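Local coordinates for 50S ribosomal protein L16 arginine hydroxylase (Escherichia coli, PDB 4CCL), which is a growth-regulating oxygenase that hydroxylates an arginine of ribosomal protein uL16, using iron(II) and 2-oxoglutarate, at residues 286-291 / 362-367; 295-300 / 349-354; 307-312 / 367-372. All coordinates share one frame; numbering follows the deposited sequence.

Contact 1: 286-291 / 362-367; sequences PPYQPD and ALVNSG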
loop_
_atom_site.group_PDB
_atom_site.type_symbol
_atom_site.label_atom_id
_atom_site.label_comp_id
_atom_site.label_asym_id
_atom_site.label_seq_id
_atom_site.Cartn_x
_atom_site.Cartn_y
_atom_site.Cartn_z
ATOM N N PRO B 286 22.300 -17.240 -27.028
ATOM C CA PRO B 286 21.144 -17.221 -27.924
ATOM C C PRO B 286 19.952 -17.836 -27.202
ATOM O O PRO B 286 20.158 -18.742 -26.404
ATOM C CB PRO B 286 21.592 -18.089 -29.095
ATOM C CG PRO B 286 22.561 -19.038 -28.502
ATOM C CD PRO B 286 23.273 -18.288 -27.404
ATOM N N PRO B 287 18.734 -17.333 -27.445
ATOM C CA PRO B 287 17.566 -17.999 -26.857
ATOM C C PRO B 287 17.306 -19.371 -27.482
ATOM O O PRO B 287 17.729 -19.619 -28.612
ATOM C CB PRO B 287 16.418 -17.042 -27.186
ATOM C CG PRO B 287 17.075 -15.712 -27.323
ATOM C CD PRO B 287 18.405 -15.992 -27.960
ATOM N N TYR B 288 16.623 -20.245 -26.747
ATOM C CA TYR B 288 16.267 -21.569 -27.249
ATOM C C TYR B 288 15.027 -21.519 -28.130
ATOM O O TYR B 288 14.091 -20.765 -27.864
ATOM C CB TYR B 288 15.983 -22.531 -26.092
ATOM C CG TYR B 288 17.194 -23.169 -25.451
ATOM C CD1 TYR B 288 18.014 -22.449 -24.594
ATOM C CD2 TYR B 288 17.503 -24.503 -25.687
ATOM C CE1 TYR B 288 19.115 -23.036 -23.998
ATOM C CE2 TYR B 288 18.599 -25.099 -25.094
ATOM C CZ TYR B 288 19.403 -24.361 -24.251
ATOM O OH TYR B 288 20.497 -24.951 -23.660
ATOM N N GLN B 289 15.033 -22.323 -29.186
ATOM C CA GLN B 289 13.810 -22.634 -29.913
ATOM C C GLN B 289 13.199 -23.892 -29.300
ATOM O O GLN B 289 13.927 -24.796 -28.897
ATOM C CB GLN B 289 14.086 -22.813 -31.408
ATOM C CG GLN B 289 14.379 -21.510 -32.136
ATOM C CD GLN B 289 13.257 -20.495 -31.993
ATOM O OE1 GLN B 289 13.497 -19.326 -31.697
ATOM N NE2 GLN B 289 12.023 -20.942 -32.205
ATOM N N PRO B 290 11.863 -23.941 -29.200
ATOM C CA PRO B 290 11.134 -25.012 -28.504
ATOM C C PRO B 290 11.566 -26.431 -28.883
ATOM O O PRO B 290 11.666 -27.304 -28.010
ATOM C CB PRO B 290 9.688 -24.777 -28.942
ATOM C CG PRO B 290 9.613 -23.312 -29.173
ATOM C CD PRO B 290 10.947 -22.917 -29.740
ATOM N N ASP B 291 11.842 -26.657 -30.162
ATOM C CA ASP B 291 12.146 -28.007 -30.622
ATOM C C ASP B 291 13.573 -28.467 -30.317
ATOM O O ASP B 291 13.852 -29.659 -30.379
ATOM C CB ASP B 291 11.805 -28.196 -32.107
ATOM C CG ASP B 291 12.740 -27.440 -33.027
ATOM O OD1 ASP B 291 13.310 -26.417 -32.592
ATOM O OD2 ASP B 291 12.899 -27.867 -34.190
ATOM N N ALA B 362 10.138 -20.591 -22.629
ATOM C CA ALA B 362 10.218 -19.260 -22.039
ATOM C C ALA B 362 10.854 -19.312 -20.654
ATOM O O ALA B 362 11.564 -18.392 -20.255
ATOM C CB ALA B 362 8.839 -18.622 -21.968
ATOM N N LEU B 363 10.593 -20.393 -19.924
ATOM C CA LEU B 363 11.155 -20.576 -18.589
ATOM C C LEU B 363 12.660 -20.828 -18.647
ATOM O O LEU B 363 13.420 -20.285 -17.844
ATOM C CB LEU B 363 10.449 -21.721 -17.854
ATOM C CG LEU B 363 9.003 -21.469 -17.414
ATOM C CD1 LEU B 363 8.374 -22.744 -16.869
ATOM C CD2 LEU B 363 8.936 -20.350 -16.382
ATOM N N VAL B 364 13.086 -21.651 -19.600
ATOM C CA VAL B 364 14.509 -21.922 -19.779
ATOM C C VAL B 364 15.249 -20.684 -20.291
ATOM O O VAL B 364 16.306 -20.323 -19.772
ATOM C CB VAL B 364 14.750 -23.120 -20.722
ATOM C CG1 VAL B 364 16.233 -23.296 -21.001
ATOM C CG2 VAL B 364 14.168 -24.391 -20.118
ATOM N N ASN B 365 14.680 -20.029 -21.300
ATOM C CA ASN B 365 15.252 -18.798 -21.842
ATOM C C ASN B 365 15.329 -17.672 -20.810
ATOM O O ASN B 365 16.120 -16.742 -20.953
ATOM C CB ASN B 365 14.467 -18.333 -23.074
ATOM C CG ASN B 365 14.629 -19.270 -24.253
ATOM O OD1 ASN B 365 15.623 -19.984 -24.353
ATOM N ND2 ASN B 365 13.651 -19.271 -25.154
ATOM N N SER B 366 14.506 -17.765 -19.770
ATOM C CA SER B 366 14.516 -16.791 -18.682
ATOM C C SER B 366 15.685 -17.043 -17.734
ATOM O O SER B 366 16.073 -16.163 -16.965
ATOM C CB SER B 366 13.199 -16.845 -17.902
ATOM O OG SER B 366 12.440 -15.664 -18.087
ATOM N N GLY B 367 16.234 -18.253 -17.796
ATOM C CA GLY B 367 17.357 -18.640 -16.959
ATOM C C GLY B 367 16.943 -19.465 -15.755
ATOM O O GLY B 367 17.780 -19.867 -14.946
#
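With CG anti to its own carbonyl carbon (chi1 -68°), the Asn365 side chain swings off the last turn of helix 354-365 to meet the backbone of Tyr288, whose CG is also anti to its carbonyl carbon (chi1 -82°), so that CB and CD1 run alongside Asn365 OD1. The contact lies in the winged-helix domain, where the extended approach to helix 290-298 runs past the end of helix 354-365. The Asn365 amide grips both backbone polar groups of one residue: Tyr288 N donates to Asn365 OD1 at 2.6 Å, and Asn365 ND2 donates to Tyr288 O at 3.1 Å. Both bonds are nearly straight, and together they fix which way round the amide lies. Asn365 OD1 also sits at the edge of the tyrosine ring, near its plane, while Pro287 CB lies alongside the amide, 4.1 Å from Asn365 ND2. Val364, one residue earlier on the helix, sets CG1 over one face of the Tyr288 ring, offset toward the rim, 4.1 Å from CD1. The two hydrogen bonds of the amide differ in approach: Tyr288 O receives ND2 in the carbonyl plane, on a lone pair, whereas Tyr288 N reaches OD1 from 35° above the side-chain carbonyl plane.

Contact 2: 295-300 / 349-354; sequences DALKQG and DALEDP
Leu297 and Leu351 are the residues whose CA atoms come nearest, 9.3 Å apart, so the last turn of helix 290-298 and the loop ahead of helix 354-365 meet entirely through side chains. The two leucines form the inner half of the contact. Each has CG anti to its carbonyl carbon, and their side chains cross at about a right angle; Leu297 CD1 touches both methyls of Leu351, lying 4.0 Å from CD2 and 4.1 Å from CD1. Leu351 continues inward onto Leu357 and Leu360 of helix 354-365, and Leu297 onto Phe371 of the strand 369-371, which places the pair in the hydrophobic core of the winged-helix domain.

Lys298 and Glu352 bridge the solvent side. The lysine chain bends at chi2 (-70°) and again at chi4 (61°), passing CE 4.4 Å from Leu351 CD1 before NZ meets Glu352 OE2 at 3.3 Å. This is a salt bridge whose hydrogen bond is weak. The other carboxylate oxygen, Glu352 OE1, is hydrogen-bonded to Tyr294 OH, one turn back along the lysine's own helix, so the carboxylate has a partner on that helix at each oxygen. A bound manganese ion lies about 8 Å from the glutamate side chain, too far for Glu352 to coordinate it. Next in the chain, Asp353 is the N-cap of helix 354-365, its OD1 taking the backbone N of Ser355.

The long lysine pairing suggests a modest electrostatic link at the exposed edge of the contact, with the Tyr294 bond probably doing more to hold the carboxylate in place, while the leucine methyls beneath supply apolar contact between the two parts of the domain.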
loop_
_atom_site.group_PDB
_atom_site.type_symbol
_atom_site.label_atom_id
_atom_site.label_comp_id
_atom_site.label_asym_id
_atom_site.label_seq_id
_atom_site.Cartn_x
_atom_site.Cartn_y
_atom_site.Cartn_z
ATOM N N ASP B 295 14.092 -31.729 -28.362
ATOM C CA ASP B 295 15.154 -32.628 -28.793
ATOM C C ASP B 295 16.159 -32.898 -27.681
ATOM O O ASP B 295 16.467 -34.054 -27.403
ATOM C CB ASP B 295 15.864 -32.091 -30.038
ATOM C CG ASP B 295 15.014 -32.206 -31.291
ATOM O OD1 ASP B 295 14.168 -33.123 -31.360
ATOM O OD2 ASP B 295 15.192 -31.377 -32.208
ATOM N N ALA B 296 16.660 -31.836 -27.050
ATOM C CA ALA B 296 17.620 -31.978 -25.956
ATOM C C ALA B 296 17.107 -32.931 -24.889
ATOM O O ALA B 296 17.825 -33.828 -24.454
ATOM C CB ALA B 296 17.935 -30.628 -25.335
ATOM N N LEU B 297 15.857 -32.741 -24.480
ATOM C CA LEU B 297 15.252 -33.612 -23.478
ATOM C C LEU B 297 15.117 -35.054 -23.972
ATOM O O LEU B 297 15.506 -35.992 -23.276
ATOM C CB LEU B 297 13.896 -33.067 -23.038
ATOM C CG LEU B 297 13.969 -31.845 -22.122
ATOM C CD1 LEU B 297 12.574 -31.364 -21.767
ATOM C CD2 LEU B 297 14.767 -32.171 -20.867
ATOM N N LYS B 298 14.576 -35.223 -25.175
ATOM C CA LYS B 298 14.423 -36.554 -25.761
ATOM C C LYS B 298 15.773 -37.197 -26.081
ATOM O O LYS B 298 15.866 -38.414 -26.241
ATOM C CB LYS B 298 13.552 -36.494 -27.017
ATOM C CG LYS B 298 12.065 -36.360 -26.731
ATOM C CD LYS B 298 11.505 -37.647 -26.145
ATOM C CE LYS B 298 10.123 -37.433 -25.543
ATOM N NZ LYS B 298 9.127 -36.973 -26.550
ATOM N N GLN B 299 16.814 -36.373 -26.155
ATOM C CA GLN B 299 18.162 -36.845 -26.448
ATOM C C GLN B 299 18.815 -37.364 -25.171
ATOM O O GLN B 299 19.933 -37.876 -25.198
ATOM C CB GLN B 299 18.996 -35.704 -27.035
ATOM C CG GLN B 299 20.233 -36.122 -27.809
ATOM C CD GLN B 299 21.000 -34.928 -28.345
ATOM O OE1 GLN B 299 20.772 -33.793 -27.928
ATOM N NE2 GLN B 299 21.912 -35.180 -29.278
ATOM N N GLY B 300 18.108 -37.230 -24.053
ATOM C CA GLY B 300 18.596 -37.720 -22.777
ATOM C C GLY B 300 19.099 -36.635 -21.839
ATOM O O GLY B 300 19.292 -36.884 -20.649
ATOM N N ASP B 349 3.436 -36.576 -21.553
ATOM C CA ASP B 349 2.902 -36.195 -22.857
ATOM C C ASP B 349 2.902 -34.682 -23.082
ATOM O O ASP B 349 2.523 -34.213 -24.153
ATOM C CB ASP B 349 1.481 -36.739 -23.029
ATOM C CG ASP B 349 1.441 -38.254 -23.107
ATOM O OD1 ASP B 349 2.420 -38.851 -23.603
ATOM O OD2 ASP B 349 0.430 -38.847 -22.672
ATOM N N ALA B 350 3.330 -33.929 -22.073
ATOM C CA ALA B 350 3.268 -32.468 -22.115
ATOM C C ALA B 350 4.109 -31.845 -23.232
ATOM O O ALA B 350 3.711 -30.839 -23.826
ATOM C CB ALA B 350 3.657 -31.886 -20.762
ATOM N N LEU B 351 5.265 -32.441 -23.514
ATOM C CA LEU B 351 6.175 -31.920 -24.535
ATOM C C LEU B 351 5.557 -31.920 -25.935
ATOM O O LEU B 351 5.953 -31.130 -26.793
ATOM C CB LEU B 351 7.494 -32.700 -24.545
ATOM C CG LEU B 351 8.396 -32.620 -23.311
ATOM C CD1 LEU B 351 9.603 -33.519 -23.510
ATOM C CD2 LEU B 351 8.828 -31.185 -23.026
ATOM N N GLU B 352 4.585 -32.801 -26.157
ATOM C CA GLU B 352 3.918 -32.898 -27.451
ATOM C C GLU B 352 3.074 -31.654 -27.727
ATOM O O GLU B 352 2.938 -31.230 -28.873
ATOM C CB GLU B 352 3.051 -34.162 -27.520
ATOM C CG GLU B 352 3.715 -35.420 -26.957
ATOM C CD GLU B 352 5.066 -35.721 -27.589
ATOM O OE1 GLU B 352 5.224 -35.488 -28.807
ATOM O OE2 GLU B 352 5.967 -36.205 -26.870
ATOM N N ASP B 353 2.519 -31.074 -26.666
ATOM C CA ASP B 353 1.736 -29.846 -26.760
ATOM C C ASP B 353 2.673 -28.669 -27.006
ATOM O O ASP B 353 3.512 -28.354 -26.163
ATOM C CB ASP B 353 0.942 -29.631 -25.465
ATOM C CG ASP B 353 -0.017 -28.449 -25.540
ATOM O OD1 ASP B 353 0.036 -27.675 -26.517
ATOM O OD2 ASP B 353 -0.826 -28.292 -24.601
ATOM N N PRO B 354 2.524 -28.012 -28.167
ATOM C CA PRO B 354 3.364 -26.873 -28.549
ATOM C C PRO B 354 3.240 -25.699 -27.579
ATOM O O PRO B 354 4.186 -24.927 -27.439
ATOM C CB PRO B 354 2.819 -26.488 -29.930
ATOM C CG PRO B 354 2.183 -27.731 -30.444
ATOM C CD PRO B 354 1.588 -28.385 -29.239
#

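Contact 3: 307-312 / 367-372; sequences GGLRVL and GYWFFE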
loop_
_atom_site.group_PDB
_atom_site.type_symbol
_atom_site.label_atom_id
_atom_site.label_comp_id
_atom_site.label_asym_id
_atom_site.label_seq_id
_atom_site.Cartn_x
_atom_site.Cartn_y
_atom_site.Cartn_z
ATOM N N GLY B 307 19.540 -22.676 -8.546
ATOM C CA GLY B 307 19.606 -22.725 -7.096
ATOM C C GLY B 307 18.945 -21.533 -6.431
ATOM O O GLY B 307 19.253 -20.382 -6.744
ATOM N N GLY B 308 18.019 -21.812 -5.520
ATOM C CA GLY B 308 17.335 -20.765 -4.785
ATOM C C GLY B 308 16.047 -20.299 -5.432
ATOM O O GLY B 308 15.292 -19.529 -4.836
ATOM N N LEU B 309 15.793 -20.753 -6.656
ATOM C CA LEU B 309 14.579 -20.367 -7.364
ATOM C C LEU B 309 13.372 -21.048 -6.739
ATOM O O LEU B 309 13.349 -22.267 -6.578
ATOM C CB LEU B 309 14.665 -20.725 -8.848
ATOM C CG LEU B 309 13.543 -20.152 -9.721
ATOM C CD1 LEU B 309 14.035 -18.948 -10.511
ATOM C CD2 LEU B 309 12.960 -21.209 -10.647
ATOM N N ARG B 310 12.368 -20.253 -6.388
ATOM C CA ARG B 310 11.200 -20.769 -5.688
ATOM C C ARG B 310 10.053 -21.098 -6.641
ATOM O O ARG B 310 9.613 -20.252 -7.421
ATOM C CB ARG B 310 10.756 -19.778 -4.608
ATOM C CG ARG B 310 11.829 -19.538 -3.551
ATOM C CD ARG B 310 11.624 -18.240 -2.779
ATOM N NE ARG B 310 10.404 -18.245 -1.977
ATOM C CZ ARG B 310 10.271 -18.883 -0.819
ATOM N NH1 ARG B 310 11.282 -19.587 -0.326
ATOM N NH2 ARG B 310 9.124 -18.828 -0.156
ATOM N N VAL B 311 9.583 -22.339 -6.573
ATOM C CA VAL B 311 8.451 -22.781 -7.374
ATOM C C VAL B 311 7.378 -23.338 -6.448
ATOM O O VAL B 311 7.588 -24.348 -5.775
ATOM C CB VAL B 311 8.866 -23.862 -8.384
ATOM C CG1 VAL B 311 7.731 -24.144 -9.349
ATOM C CG2 VAL B 311 10.107 -23.424 -9.142
ATOM N N LEU B 312 6.228 -22.673 -6.409
ATOM C CA LEU B 312 5.204 -23.012 -5.425
ATOM C C LEU B 312 3.837 -23.211 -6.054
ATOM O O LEU B 312 3.455 -22.493 -6.970
ATOM C CB LEU B 312 5.128 -21.923 -4.357
ATOM C CG LEU B 312 6.453 -21.663 -3.638
ATOM C CD1 LEU B 312 6.394 -20.381 -2.831
ATOM C CD2 LEU B 312 6.825 -22.844 -2.753
ATOM N N GLY B 367 16.234 -18.253 -17.796
ATOM C CA GLY B 367 17.357 -18.640 -16.959
ATOM C C GLY B 367 16.943 -19.465 -15.755
ATOM O O GLY B 367 17.780 -19.867 -14.946
ATOM N N TYR B 368 15.647 -19.733 -15.643
ATOM C CA TYR B 368 15.100 -20.392 -14.461
ATOM C C TYR B 368 15.432 -21.886 -14.423
ATOM O O TYR B 368 15.500 -22.488 -13.352
ATOM C CB TYR B 368 13.589 -20.157 -14.368
ATOM C CG TYR B 368 13.189 -18.702 -14.209
ATOM C CD1 TYR B 368 14.134 -17.725 -13.912
ATOM C CD2 TYR B 368 11.866 -18.306 -14.345
ATOM C CE1 TYR B 368 13.771 -16.400 -13.765
ATOM C CE2 TYR B 368 11.495 -16.980 -14.197
ATOM C CZ TYR B 368 12.451 -16.034 -13.908
ATOM O OH TYR B 368 12.082 -14.719 -13.762
ATOM N N TRP B 369 15.639 -22.474 -15.597
ATOM C CA TRP B 369 16.106 -23.854 -15.706
ATOM C C TRP B 369 17.223 -23.925 -16.745
ATOM O O TRP B 369 17.224 -23.159 -17.707
ATOM C CB TRP B 369 14.959 -24.784 -16.108
ATOM C CG TRP B 369 14.094 -25.239 -14.973
ATOM C CD1 TRP B 369 14.210 -26.404 -14.268
ATOM C CD2 TRP B 369 12.971 -24.552 -14.423
ATOM N NE1 TRP B 369 13.232 -26.479 -13.309
ATOM C CE2 TRP B 369 12.450 -25.344 -13.381
ATOM C CE3 TRP B 369 12.342 -23.331 -14.704
ATOM C CZ2 TRP B 369 11.348 -24.973 -12.623
ATOM C CZ3 TRP B 369 11.245 -22.955 -13.951
ATOM C CH2 TRP B 369 10.759 -23.774 -12.924
ATOM N N PHE B 370 18.179 -24.831 -16.554
ATOM C CA PHE B 370 19.263 -24.992 -17.526
ATOM C C PHE B 370 19.671 -26.454 -17.724
ATOM O O PHE B 370 19.386 -27.300 -16.882
ATOM C CB PHE B 370 20.472 -24.126 -17.156
ATOM C CG PHE B 370 21.139 -24.516 -15.862
ATOM C CD1 PHE B 370 20.685 -24.016 -14.651
ATOM C CD2 PHE B 370 22.234 -25.366 -15.860
ATOM C CE1 PHE B 370 21.302 -24.368 -13.465
ATOM C CE2 PHE B 370 22.854 -25.720 -14.679
ATOM C CZ PHE B 370 22.388 -25.220 -13.479
ATOM N N PHE B 371 20.343 -26.741 -18.836
ATOM C CA PHE B 371 20.607 -28.121 -19.253
ATOM C C PHE B 371 21.845 -28.775 -18.649
ATOM O O PHE B 371 22.878 -28.130 -18.473
ATOM C CB PHE B 371 20.664 -28.212 -20.778
ATOM C CG PHE B 371 19.324 -28.387 -21.417
ATOM C CD1 PHE B 371 18.557 -29.495 -21.118
ATOM C CD2 PHE B 371 18.832 -27.456 -22.319
ATOM C CE1 PHE B 371 17.323 -29.677 -21.694
ATOM C CE2 PHE B 371 17.591 -27.632 -22.904
ATOM C CZ PHE B 371 16.835 -28.746 -22.588
ATOM N N GLU B 372 21.726 -30.063 -18.337
ATOM C CA GLU B 372 22.863 -30.875 -17.924
ATOM C C GLU B 372 22.771 -32.269 -18.534
ATOM O O GLU B 372 23.535 -33.166 -18.178
ATOM C CB GLU B 372 22.954 -30.973 -16.397
ATOM C CG GLU B 372 23.154 -29.644 -15.667
ATOM C CD GLU B 372 24.569 -29.092 -15.786
ATOM O OE1 GLU B 372 25.197 -29.261 -16.852
ATOM O OE2 GLU B 372 25.051 -28.477 -14.809
#
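Tyr368, directly after the Schellman turn at Gly367, meets Leu309 first. The two side chains cross at about a right angle, and Leu309 CD1 comes to 3.6 Å from Tyr368 CD1 and 3.8 Å from its CG, while the other methyl, CD2, lies 3.9 Å from Tyr368 CB. At its far end the phenol hydroxyl is hydrogen-bonded to Asn321 ND2 and Glu323 OE2, two partners that hold the outer end of the ring.

Trp369 follows, and its six-membered ring reaches back toward the other segment. Leu309 CD2 sits over one face of the indole, 4.1 Å from CH2, so Leu309 touches two consecutive aromatic residues: CG, anti to the backbone N (chi1 -170°), is carried toward them, and CD1 meets the tyrosine ring while CD2 serves both Tyr368 CB and the indole face. An alanine in place of Leu309 lacks CG and both methyls, and is likely to leave a gap beside the tyrosine ring and over the indole face. Val311 approaches the tryptophan from the opposite direction, with CG2 3.9 Å from CH2 and 4.0 Å from CZ2.

This is the sheet region of the winged-helix domain. Strand 369-371 pairs antiparallel with 303-305, and strand 311-314 starts a separate three-stranded antiparallel sheet; no hydrogen bond crosses between segments 307-312 and 367-372, so apolar side chains make the join. Leu363 and Val364 of helix 354-365 also pack against the indole. Further along, the backbone of Phe370 is hydrogen-bonded to Val304, and the ring of Phe371 turns to helix 290-298, where it packs on Ile293.

How the contacts relate
From the N-terminal side, the chain passes 286-291, 295-300 and 307-312 in turn, and each awaits a partner nearer the C terminus. Contact 2 closes first, when 349-354 returns to the end of helix 290-298. Contact 1 closes around it, as 362-367 meets the lead-in to that same helix. Contact 3 crosses both: it starts at 307-312, within their loops, and closes last at 367-372, sharing Gly367 with contact 1. Phe371, in the second segment of contact 3, packs on Tyr288 of contact 1 and on Ala296 and Leu297 of contact 2. Together they tie helices 290-298 and 354-365 to the small sheets of the winged-helix domain.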